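Local atomic coordinates of aldehyde dehydrogenase family protein (Pseudomonas syringae pv. tomato, PDB entry 6X9L), a protein that oxidises long-chain aliphatic aldehydes such as octanal, with NAD+ as the electron acceptor, as a member of the aldehyde dehydrogenase family. Residues H24-L29 with V56-A61; A131-Q136 with I144-I149; T156-P161 with P332-A337. The protein carries 1 engineered substitution. One frame throughout, in Å; residues are numbered along the deposited sequence.

From the N terminus, interaction 1 comes first: it closes a loop of 26 residues, holding strands 33-38 and 43-49, by bringing the end of a small two-stranded sheet against helix 53-71. Interaction 2 closes a hairpin, with seven residues between its segments 131-136 and 144-149. Interaction 3 spans 170 residues and sets 156-161, beside NAD and octanal, against the start of helix 336-351. The three follow in series; none encloses or crosses another, and none touches the next. Helix 53-71 serves both interactions 1 and 2, its later residues meeting Pro-148, and strand 143-155 runs from the hairpin directly into the cofactor-binding loop of interaction 3.

Interaction 1 (H24-L29 with V56-A61); sequences HWSAPL and VDRAVA
Arg-58 reaches from its helix toward the chain at 24-29 and meets it mainly at two places, with the aliphatic part of its side chain against Leu-29 and with its charged end beside Ser-26. The first torsion sets CG anti to the carbonyl carbon (chi1 -57°), and the chain then runs extended through chi2 before bending at chi3 (63°). That bend separates the two contacts: the CD methylene meets the leucine, while the guanidinium turns off toward the serine.

Leu-29 uses one branch for its share. Its CD1 methyl stands 3.9 Å from CD of Arg-58, the two side chains running at a slant to each other; the touch is between carbons and leaves the polar end of the arginine to one side. At Ser-26, CB is 3.7 Å from NH1 of Arg-58, close to the plane of the guanidinium and at its edge. The hydroxyl OG also lies in that plane, again 3.7 Å from NH1, and 4.2 Å from NH2. These separations amount to van der Waals and loose polar contact; no hydrogen bond or salt bridge crosses between the segments. The carbonyl O of Ala-27 adds a looser approach, 4.1 Å from NH1 of Arg-58 and oblique to the guanidinium plane.

This is a small surface contact, with 141 Å² buried in all, far from the cofactor. Ser-26 ends strand 24-26, whose backbone pairs with Phe-19 in the antiparallel partner strand 19-21, and Ile-21 of that strand touches Ser-26, Arg-58 and Ala-59 alike. Asp-55, near the start of helix 53-71, accepts a hydrogen bond from the backbone N of Leu-29. Arg-58 and Ile-21 bridge the small sheet and helix 53-71, and each rests on a further helix, the sheet through Trp-25 on 188-201 and helix 53-71 through Val-56 on 215-224.

Interaction 2 (A131-Q136 with I144-I149); sequences ATYRFQ and IEREPI
Tyr-133 begins the contact at Arg-146: the two side chains cross at about a right angle, OH touching CG of Arg-146 at 3.6 Å, with ring and guanidinium planes 57° apart. A chi1 of -168°, which turns CG away from the backbone N, carries the ring to the strand. The phenol oxygen sits oblique to the guanidinium, but its polar partner is Glu-474, outside both segments, to which it is hydrogen-bonded; Glu-474 is also a long, weak ion-pair partner of Arg-146.

Phe-135, two residues on, takes CD1 of Tyr-133 over the centre of one ring face, 3.7 Å above the plane. At the ring edge, its own CD1 lies 3.5 Å from O of Arg-146. Its backbone does the joining: O of Phe-135 accepts a hydrogen bond of 2.7 Å from N of Arg-146. The same oxygen receives a CA-H...O contact from Glu-145, with CA at 3.2 Å.

At Gln-136 the chain becomes a strand, forming an antiparallel non-hydrogen-bonded pair with Glu-145. CA of Gln-136 lies 3.1 Å from O of Ile-144 in a second CA-H...O contact. The long side chains of Gln-136 and Glu-145 run side by side on one face of the sheet, their CG atoms 4.0 Å apart.

The next backbone bonds, between Ile-144 and Thr-137, carry the hairpin of strands 136-138 and 143-155 onward. Strand 477-483 pairs antiparallel with 143-155, bonding to Glu-145 and Glu-147. Phe-135 touches helix 75-91 and Pro-148 touches helix 53-71, while Glu-147 and Pro-148 are hydrogen-bonded to Tyr-459 and Arg-439 of the second subunit. A projecting hairpin that meets a neighbouring subunit in this way is consistent with the oligomerisation element of aldehyde dehydrogenases.

Interaction 3 (T156-P161 with P332-A337); sequences TPWNWP and PIANEA. With NAD (nicotinamide-adenine-dinucleotide), chain D; OYA (octanal), chain C.
Trp-158 packs its indole against Asn-335, whose ND2 stands over the centre of one face, 3.6 Å above the plane, the amide almost perpendicular to the ring (86°). With its CG between backbone N and carbonyl carbon (chi1 48°), Trp-158 reaches both 332-337 and the NAD phosphate. Asn-335 is the N-cap of helix 336-351; its OD1 accepts a hydrogen bond from N of Gln-338, which fixes how ND2 faces the tryptophan. The Ala-334 methyl approaches obliquely, modelled too close to be trusted.

Two hydrogen bonds join the loop and NAD, one in each direction. NE1 of Trp-158 gives a weak, bent one to O2N of the nicotinamide-side phosphate (2.9 Å, 118°), and O of Thr-156 accepts one from O3B of the adenosine ribose at 2.8 Å.

The loop also makes van der Waals contacts with both ligands: C11 of octanal lies 3.6 Å over one face of Trp-160, and OD1 of Asn-159 is 3.6 Å from C6N of NAD.

Octanal OAB is hydrogen-bonded to N of Ala-291, one of the two family oxyanion-hole donors; Asn-159 ND2, the other, stands 3.8 Å off, so probably only one is engaged. Engineered Ala-291 replaces the family's nucleophilic cysteine, consistent with unreacted octanal.

Interaction 1 (H24-L29 with V56-A61)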
loop_
_atom_site.group_PDB
_atom_site.type_symbol
_atom_site.label_atom_id
_atom_site.label_comp_id
_atom_site.label_asym_id
_atom_site.label_seq_id
_atom_site.Cartn_x
_atom_site.Cartn_y
_atom_site.Cartn_z
ATOM N N HIS A 24 6.573 -26.620 16.545
ATOM C CA HIS A 24 6.878 -28.026 16.347
ATOM C C HIS A 24 6.756 -28.337 14.867
ATOM O O HIS A 24 6.145 -27.583 14.111
ATOM C CB HIS A 24 5.936 -28.949 17.151
ATOM C CG HIS A 24 5.605 -28.437 18.516
ATOM N ND1 HIS A 24 4.646 -27.469 18.734
ATOM C CD2 HIS A 24 6.094 -28.765 19.738
ATOM C CE1 HIS A 24 4.561 -27.222 20.033
ATOM N NE2 HIS A 24 5.427 -27.997 20.663
ATOM N N TRP A 25 7.349 -29.461 14.465
ATOM C CA TRP A 25 7.143 -30.054 13.150
ATOM C C TRP A 25 5.944 -30.987 13.217
ATOM O O TRP A 25 5.933 -31.941 14.008
ATOM C CB TRP A 25 8.377 -30.829 12.706
ATOM C CG TRP A 25 9.550 -29.976 12.529
ATOM C CD1 TRP A 25 10.562 -29.786 13.410
ATOM C CD2 TRP A 25 9.849 -29.174 11.388
ATOM N NE1 TRP A 25 11.482 -28.919 12.893
ATOM C CE2 TRP A 25 11.067 -28.521 11.649
ATOM C CE3 TRP A 25 9.202 -28.941 10.167
ATOM C CZ2 TRP A 25 11.654 -27.635 10.741
ATOM C CZ3 TRP A 25 9.787 -28.059 9.260
ATOM C CH2 TRP A 25 11.001 -27.415 9.557
ATOM N N SER A 26 4.940 -30.722 12.392
ATOM C CA SER A 26 3.722 -31.510 12.403
ATOM C C SER A 26 3.473 -32.107 11.030
ATOM O O SER A 26 3.936 -31.589 10.009
ATOM C CB SER A 26 2.526 -30.669 12.835
ATOM O OG SER A 26 2.916 -29.323 12.966
ATOM N N ALA A 27 2.752 -33.214 11.027
ATOM C CA ALA A 27 2.408 -33.875 9.785
ATOM C C ALA A 27 1.594 -32.929 8.908
ATOM O O ALA A 27 0.805 -32.135 9.423
ATOM C CB ALA A 27 1.614 -35.155 10.076
ATOM N N PRO A 28 1.775 -32.964 7.591
ATOM C CA PRO A 28 0.804 -32.314 6.711
ATOM C C PRO A 28 -0.514 -33.067 6.728
ATOM O O PRO A 28 -0.573 -34.275 6.987
ATOM C CB PRO A 28 1.463 -32.386 5.333
ATOM C CG PRO A 28 2.374 -33.548 5.434
ATOM C CD PRO A 28 2.899 -33.533 6.832
ATOM N N LEU A 29 -1.584 -32.321 6.444
ATOM C CA LEU A 29 -2.922 -32.880 6.355
ATOM C C LEU A 29 -3.165 -33.629 5.051
ATOM O O LEU A 29 -4.140 -34.380 4.958
ATOM C CB LEU A 29 -3.955 -31.763 6.540
ATOM C CG LEU A 29 -3.884 -31.184 7.961
ATOM C CD1 LEU A 29 -5.092 -30.329 8.315
ATOM C CD2 LEU A 29 -3.709 -32.312 8.961
ATOM N N VAL A 56 -2.697 -24.348 5.902
ATOM C CA VAL A 56 -2.575 -22.905 6.054
ATOM C C VAL A 56 -3.483 -22.410 7.173
ATOM O O VAL A 56 -3.155 -21.441 7.862
ATOM C CB VAL A 56 -2.877 -22.213 4.709
ATOM C CG1 VAL A 56 -3.177 -20.740 4.903
ATOM C CG2 VAL A 56 -1.721 -22.379 3.749
ATOM N N ASP A 57 -4.624 -23.068 7.387
ATOM C CA ASP A 57 -5.473 -22.754 8.536
ATOM C C ASP A 57 -4.759 -23.021 9.863
ATOM O O ASP A 57 -4.755 -22.170 10.760
ATOM C CB ASP A 57 -6.764 -23.561 8.467
ATOM C CG ASP A 57 -7.785 -22.939 7.566
ATOM O OD1 ASP A 57 -7.538 -21.809 7.101
ATOM O OD2 ASP A 57 -8.835 -23.572 7.323
ATOM N N ARG A 58 -4.171 -24.209 10.023
ATOM C CA ARG A 58 -3.473 -24.492 11.275
ATOM C C ARG A 58 -2.377 -23.470 11.521
ATOM O O ARG A 58 -2.157 -23.028 12.654
ATOM C CB ARG A 58 -2.882 -25.900 11.251
ATOM C CG ARG A 58 -3.888 -26.995 10.992
ATOM C CD ARG A 58 -3.245 -28.368 11.107
ATOM N NE ARG A 58 -2.747 -28.624 12.458
ATOM C CZ ARG A 58 -1.484 -28.924 12.750
ATOM N NH1 ARG A 58 -0.581 -29.019 11.778
ATOM N NH2 ARG A 58 -1.131 -29.144 14.012
ATOM N N ALA A 59 -1.690 -23.066 10.465
ATOM C CA ALA A 59 -0.588 -22.137 10.637
ATOM C C ALA A 59 -1.094 -20.749 11.019
ATOM O O ALA A 59 -0.566 -20.128 11.953
ATOM C CB ALA A 59 0.267 -22.099 9.372
ATOM N N VAL A 60 -2.132 -20.250 10.329
ATOM C CA VAL A 60 -2.696 -18.945 10.690
ATOM C C VAL A 60 -3.202 -18.964 12.137
ATOM O O VAL A 60 -2.952 -18.026 12.914
ATOM C CB VAL A 60 -3.802 -18.518 9.693
ATOM C CG1 VAL A 60 -4.416 -17.182 10.094
ATOM C CG2 VAL A 60 -3.255 -18.404 8.266
ATOM N N ALA A 61 -3.887 -20.044 12.535
ATOM C CA ALA A 61 -4.332 -20.158 13.922
ATOM C C ALA A 61 -3.162 -20.053 14.899
ATOM O O ALA A 61 -3.265 -19.376 15.930
ATOM C CB ALA A 61 -5.095 -21.469 14.135
#

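Interaction 2 (A131-Q136 with I144-I149)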
loop_
_atom_site.group_PDB
_atom_site.type_symbol
_atom_site.label_atom_id
_atom_site.label_comp_id
_atom_site.label_asym_id
_atom_site.label_seq_id
_atom_site.Cartn_x
_atom_site.Cartn_y
_atom_site.Cartn_z
ATOM N N ALA A 131 16.824 -0.700 18.706
ATOM C CA ALA A 131 17.502 0.036 19.770
ATOM C C ALA A 131 17.125 1.509 19.781
ATOM O O ALA A 131 17.203 2.161 20.825
ATOM C CB ALA A 131 19.018 -0.088 19.611
ATOM N N THR A 132 16.729 2.047 18.635
ATOM C CA THR A 132 16.481 3.465 18.484
ATOM C C THR A 132 15.055 3.791 18.077
ATOM O O THR A 132 14.620 4.929 18.285
ATOM C CB THR A 132 17.432 4.056 17.431
ATOM O OG1 THR A 132 17.295 3.309 16.217
ATOM C CG2 THR A 132 18.883 3.981 17.900
ATOM N N TYR A 133 14.321 2.840 17.508
ATOM C CA TYR A 133 13.029 3.147 16.920
ATOM C C TYR A 133 12.047 3.654 17.971
ATOM O O TYR A 133 11.870 3.038 19.027
ATOM C CB TYR A 133 12.463 1.910 16.221
ATOM C CG TYR A 133 11.283 2.276 15.364
ATOM C CD1 TYR A 133 10.014 2.360 15.913
ATOM C CD2 TYR A 133 11.446 2.602 14.012
ATOM C CE1 TYR A 133 8.940 2.730 15.146
ATOM C CE2 TYR A 133 10.379 2.973 13.240
ATOM C CZ TYR A 133 9.128 3.039 13.817
ATOM O OH TYR A 133 8.032 3.398 13.082
ATOM N N ARG A 134 11.386 4.766 17.667
ATOM C CA ARG A 134 10.410 5.366 18.570
ATOM C C ARG A 134 9.027 4.874 18.158
ATOM O O ARG A 134 8.496 5.295 17.123
ATOM C CB ARG A 134 10.488 6.893 18.530
ATOM C CG ARG A 134 11.850 7.487 18.888
ATOM C CD ARG A 134 12.002 7.759 20.381
ATOM N NE ARG A 134 11.455 9.059 20.782
ATOM C CZ ARG A 134 10.392 9.221 21.568
ATOM N NH1 ARG A 134 9.749 8.164 22.055
ATOM N NH2 ARG A 134 9.973 10.443 21.876
ATOM N N PHE A 135 8.441 3.988 18.963
ATOM C CA PHE A 135 7.116 3.487 18.625
ATOM C C PHE A 135 6.020 4.490 18.955
ATOM O O PHE A 135 4.965 4.472 18.314
ATOM C CB PHE A 135 6.849 2.152 19.328
ATOM C CG PHE A 135 7.693 1.014 18.815
ATOM C CD1 PHE A 135 7.291 0.277 17.726
ATOM C CD2 PHE A 135 8.890 0.676 19.429
ATOM C CE1 PHE A 135 8.064 -0.782 17.252
ATOM C CE2 PHE A 135 9.655 -0.377 18.962
ATOM C CZ PHE A 135 9.242 -1.103 17.872
ATOM N N GLN A 136 6.261 5.379 19.912
ATOM C CA GLN A 136 5.343 6.458 20.230
ATOM C C GLN A 136 6.024 7.806 20.047
ATOM O O GLN A 136 7.217 7.959 20.323
ATOM C CB GLN A 136 4.833 6.347 21.656
ATOM C CG GLN A 136 3.931 7.480 22.059
ATOM C CD GLN A 136 3.608 7.431 23.520
ATOM O OE1 GLN A 136 2.467 7.157 23.915
ATOM N NE2 GLN A 136 4.613 7.692 24.348
ATOM N N ILE A 144 1.281 9.625 18.314
ATOM C CA ILE A 144 1.372 8.638 17.245
ATOM C C ILE A 144 1.986 7.375 17.826
ATOM O O ILE A 144 3.107 7.406 18.350
ATOM C CB ILE A 144 2.227 9.147 16.079
ATOM C CG1 ILE A 144 1.879 10.603 15.748
ATOM C CG2 ILE A 144 2.122 8.196 14.884
ATOM C CD1 ILE A 144 0.592 10.784 15.024
ATOM N N GLU A 145 1.272 6.262 17.738
ATOM C CA GLU A 145 1.808 4.981 18.164
ATOM C C GLU A 145 1.902 4.060 16.956
ATOM O O GLU A 145 0.957 3.957 16.178
ATOM C CB GLU A 145 0.944 4.377 19.271
ATOM C CG GLU A 145 0.919 5.256 20.530
ATOM C CD GLU A 145 0.267 4.575 21.725
ATOM O OE1 GLU A 145 -0.066 3.374 21.611
ATOM O OE2 GLU A 145 0.096 5.240 22.771
ATOM N N ARG A 146 3.052 3.428 16.779
ATOM C CA ARG A 146 3.271 2.486 15.697
ATOM C C ARG A 146 3.140 1.076 16.259
ATOM O O ARG A 146 3.834 0.723 17.219
ATOM C CB ARG A 146 4.641 2.720 15.061
ATOM C CG ARG A 146 4.738 4.062 14.351
ATOM C CD ARG A 146 3.896 4.027 13.101
ATOM N NE ARG A 146 4.703 4.369 11.932
ATOM C CZ ARG A 146 4.546 3.860 10.712
ATOM N NH1 ARG A 146 3.601 2.956 10.459
ATOM N NH2 ARG A 146 5.355 4.253 9.735
ATOM N N GLU A 147 2.235 0.285 15.684
ATOM C CA GLU A 147 1.905 -1.028 16.212
ATOM C C GLU A 147 2.042 -2.076 15.121
ATOM O O GLU A 147 1.861 -1.772 13.937
ATOM C CB GLU A 147 0.474 -1.075 16.759
ATOM C CG GLU A 147 0.180 -0.052 17.808
ATOM C CD GLU A 147 -1.284 -0.032 18.217
ATOM O OE1 GLU A 147 -1.613 0.740 19.156
ATOM O OE2 GLU A 147 -2.093 -0.779 17.606
ATOM N N PRO A 148 2.359 -3.318 15.491
ATOM C CA PRO A 148 2.387 -4.395 14.498
ATOM C C PRO A 148 1.020 -4.561 13.868
ATOM O O PRO A 148 -0.003 -4.443 14.534
ATOM C CB PRO A 148 2.785 -5.628 15.321
ATOM C CG PRO A 148 2.471 -5.266 16.706
ATOM C CD PRO A 148 2.738 -3.804 16.813
ATOM N N ILE A 149 1.007 -4.838 12.569
ATOM C CA ILE A 149 -0.280 -4.959 11.897
ATOM C C ILE A 149 -0.942 -6.306 12.188
ATOM O O ILE A 149 -2.168 -6.422 12.071
ATOM C CB ILE A 149 -0.107 -4.707 10.389
ATOM C CG1 ILE A 149 -1.463 -4.647 9.689
ATOM C CG2 ILE A 149 0.821 -5.759 9.760
ATOM C CD1 ILE A 149 -1.386 -4.011 8.323
#

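Interaction 3 (T156-P161 with P332-A337)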
loop_
_atom_site.group_PDB
_atom_site.type_symbol
_atom_site.label_atom_id
_atom_site.label_comp_id
_atom_site.label_asym_id
_atom_site.label_seq_id
_atom_site.Cartn_x
_atom_site.Cartn_y
_atom_site.Cartn_z
ATOM N N THR A 156 7.864 -16.215 -0.997
ATOM C CA THR A 156 9.197 -15.899 -1.480
ATOM C C THR A 156 9.595 -16.737 -2.690
ATOM O O THR A 156 9.067 -17.836 -2.913
ATOM C CB THR A 156 10.226 -16.076 -0.351
ATOM O OG1 THR A 156 10.024 -17.335 0.292
ATOM C CG2 THR A 156 10.085 -14.945 0.670
ATOM N N PRO A 157 10.548 -16.222 -3.510
ATOM C CA PRO A 157 10.970 -16.926 -4.730
ATOM C C PRO A 157 12.189 -17.800 -4.479
ATOM O O PRO A 157 12.638 -17.932 -3.337
ATOM C CB PRO A 157 11.301 -15.768 -5.667
ATOM C CG PRO A 157 11.972 -14.779 -4.690
ATOM C CD PRO A 157 11.262 -14.941 -3.357
ATOM N N TRP A 158 12.774 -18.368 -5.538
ATOM C CA TRP A 158 13.850 -19.342 -5.366
ATOM C C TRP A 158 15.249 -18.813 -5.677
ATOM O O TRP A 158 16.227 -19.537 -5.445
ATOM C CB TRP A 158 13.583 -20.561 -6.248
ATOM C CG TRP A 158 13.229 -20.179 -7.661
ATOM C CD1 TRP A 158 11.989 -20.251 -8.244
ATOM C CD2 TRP A 158 14.117 -19.682 -8.672
ATOM N NE1 TRP A 158 12.059 -19.828 -9.535
ATOM C CE2 TRP A 158 13.354 -19.476 -9.828
ATOM C CE3 TRP A 158 15.484 -19.400 -8.710
ATOM C CZ2 TRP A 158 13.918 -18.987 -11.019
ATOM C CZ3 TRP A 158 16.032 -18.911 -9.890
ATOM C CH2 TRP A 158 15.261 -18.712 -11.019
ATOM N N ASN A 159 15.376 -17.579 -6.186
ATOM C CA ASN A 159 16.642 -17.128 -6.772
ATOM C C ASN A 159 17.621 -16.629 -5.711
ATOM O O ASN A 159 18.842 -16.793 -5.851
ATOM C CB ASN A 159 16.384 -16.027 -7.797
ATOM C CG ASN A 159 15.848 -14.773 -7.158
ATOM O OD1 ASN A 159 14.962 -14.837 -6.294
ATOM N ND2 ASN A 159 16.404 -13.631 -7.539
ATOM N N TRP A 160 17.108 -16.001 -4.659
ATOM C CA TRP A 160 17.888 -15.635 -3.478
ATOM C C TRP A 160 17.130 -16.138 -2.249
ATOM O O TRP A 160 16.634 -15.345 -1.439
ATOM C CB TRP A 160 18.110 -14.128 -3.411
ATOM C CG TRP A 160 19.060 -13.607 -4.413
ATOM C CD1 TRP A 160 18.797 -13.268 -5.714
ATOM C CD2 TRP A 160 20.444 -13.337 -4.199
ATOM N NE1 TRP A 160 19.941 -12.807 -6.323
ATOM C CE2 TRP A 160 20.969 -12.842 -5.414
ATOM C CE3 TRP A 160 21.294 -13.452 -3.091
ATOM C CZ2 TRP A 160 22.308 -12.465 -5.552
ATOM C CZ3 TRP A 160 22.626 -13.079 -3.233
ATOM C CH2 TRP A 160 23.117 -12.587 -4.453
ATOM N N PRO A 161 17.057 -17.464 -2.065
ATOM C CA PRO A 161 16.005 -18.021 -1.189
ATOM C C PRO A 161 16.118 -17.601 0.275
ATOM O O PRO A 161 15.136 -17.093 0.844
ATOM C CB PRO A 161 16.154 -19.540 -1.381
ATOM C CG PRO A 161 17.538 -19.748 -1.933
ATOM C CD PRO A 161 17.911 -18.501 -2.678
ATOM N N PRO A 332 24.248 -23.526 -12.943
ATOM C CA PRO A 332 23.186 -23.622 -13.946
ATOM C C PRO A 332 22.023 -22.691 -13.616
ATOM O O PRO A 332 21.920 -22.122 -12.521
ATOM C CB PRO A 332 22.762 -25.089 -13.870
ATOM C CG PRO A 332 23.079 -25.498 -12.461
ATOM C CD PRO A 332 24.293 -24.703 -12.057
ATOM N N ILE A 333 21.152 -22.512 -14.615
ATOM C CA ILE A 333 19.847 -21.954 -14.325
ATOM C C ILE A 333 19.235 -22.820 -13.234
ATOM O O ILE A 333 19.548 -24.013 -13.118
ATOM C CB ILE A 333 18.977 -21.905 -15.589
ATOM C CG1 ILE A 333 19.515 -20.820 -16.505
ATOM C CG2 ILE A 333 17.513 -21.587 -15.252
ATOM C CD1 ILE A 333 19.391 -19.446 -15.888
ATOM N N ALA A 334 18.393 -22.207 -12.397
ATOM C CA ALA A 334 17.979 -22.816 -11.134
ATOM C C ALA A 334 17.072 -24.039 -11.290
ATOM O O ALA A 334 17.014 -24.864 -10.366
ATOM C CB ALA A 334 17.269 -21.768 -10.282
ATOM N N ASN A 335 16.360 -24.174 -12.416
ATOM C CA ASN A 335 15.411 -25.271 -12.589
ATOM C C ASN A 335 14.937 -25.370 -14.043
ATOM O O ASN A 335 15.075 -24.433 -14.845
ATOM C CB ASN A 335 14.202 -25.135 -11.648
ATOM C CG ASN A 335 13.550 -23.740 -11.676
ATOM O OD1 ASN A 335 12.857 -23.386 -12.631
ATOM N ND2 ASN A 335 13.740 -22.968 -10.596
ATOM N N GLU A 336 14.343 -26.528 -14.355
ATOM C CA GLU A 336 14.022 -26.873 -15.739
ATOM C C GLU A 336 13.057 -25.873 -16.370
ATOM O O GLU A 336 13.248 -25.443 -17.517
ATOM C CB GLU A 336 13.444 -28.283 -15.799
ATOM C CG GLU A 336 13.082 -28.687 -17.211
ATOM C CD GLU A 336 12.975 -30.180 -17.386
ATOM O OE1 GLU A 336 12.653 -30.879 -16.397
ATOM O OE2 GLU A 336 13.222 -30.648 -18.519
ATOM N N ALA A 337 12.000 -25.510 -15.650
ATOM C CA ALA A 337 11.069 -24.503 -16.150
ATOM C C ALA A 337 11.785 -23.204 -16.517
ATOM O O ALA A 337 11.630 -22.690 -17.631
ATOM C CB ALA A 337 9.977 -24.240 -15.117
HETATM P PA NAD D . 6.758 -16.678 -9.131
HETATM O O1A NAD D . 6.008 -15.406 -9.302
HETATM O O2A NAD D . 6.441 -17.695 -10.158
HETATM O O5B NAD D . 6.540 -17.290 -7.648
HETATM C C5B NAD D . 6.850 -16.538 -6.490
HETATM C C4B NAD D . 6.160 -17.149 -5.262
HETATM O O4B NAD D . 4.761 -17.090 -5.448
HETATM C C3B NAD D . 6.477 -18.624 -5.062
HETATM O O3B NAD D . 6.541 -18.874 -3.663
HETATM C C2B NAD D . 5.280 -19.347 -5.657
HETATM O O2B NAD D . 5.025 -20.594 -5.048
HETATM C C1B NAD D . 4.186 -18.383 -5.296
HETATM N N9A NAD D . 3.045 -18.406 -6.203
HETATM C C8A NAD D . 3.005 -18.743 -7.539
HETATM N N7A NAD D . 1.734 -18.543 -7.964
HETATM C C5A NAD D . 0.988 -18.091 -6.928
HETATM C C6A NAD D . -0.345 -17.731 -6.810
HETATM N N6A NAD D . -1.113 -17.653 -7.896
HETATM N N1A NAD D . -0.809 -17.280 -5.592
HETATM C C2A NAD D . 0.030 -17.189 -4.505
HETATM N N3A NAD D . 1.357 -17.546 -4.624
HETATM C C4A NAD D . 1.810 -17.992 -5.819
HETATM O O3 NAD D . 8.321 -16.308 -9.012
HETATM P PN NAD D . 9.526 -16.678 -10.011
HETATM O O1N NAD D . 9.284 -16.049 -11.332
HETATM O O2N NAD D . 9.807 -18.122 -9.934
HETATM O O5D NAD D . 10.620 -15.815 -9.160
HETATM C C5D NAD D . 11.468 -14.917 -9.834
HETATM C C4D NAD D . 10.758 -13.567 -9.952
HETATM O O4D NAD D . 10.788 -12.898 -8.702
HETATM C C3D NAD D . 11.472 -12.669 -10.944
HETATM O O3D NAD D . 10.519 -11.878 -11.609
HETATM C C2D NAD D . 12.268 -11.765 -10.039
HETATM O O2D NAD D . 12.587 -10.532 -10.649
HETATM C C1D NAD D . 11.310 -11.596 -8.864
HETATM N N1N NAD D . 12.081 -11.086 -7.725
HETATM C C2N NAD D . 11.843 -9.820 -7.265
HETATM C C3N NAD D . 12.599 -9.304 -6.221
HETATM C C7N NAD D . 12.389 -7.918 -5.695
HETATM O O7N NAD D . 12.981 -7.618 -4.456
HETATM N N7N NAD D . 11.690 -7.005 -6.375
HETATM C C4N NAD D . 13.603 -10.076 -5.648
HETATM C C5N NAD D . 13.842 -11.355 -6.130
HETATM C C6N NAD D . 13.079 -11.850 -7.182
HETATM C C14 OYA C . 24.608 -7.409 -4.751
HETATM C C5 OYA C . 23.248 -7.922 -5.186
HETATM C C6 OYA C . 22.435 -8.264 -3.953
HETATM C C11 OYA C . 21.307 -9.194 -4.336
HETATM C C7 OYA C . 20.122 -8.417 -4.882
HETATM C C8 OYA C . 19.000 -9.422 -5.134
HETATM C C9 OYA C . 17.637 -8.756 -5.289
HETATM C C10 OYA C . 17.108 -8.912 -6.700
HETATM O OAB OYA C . 16.475 -9.904 -7.001
#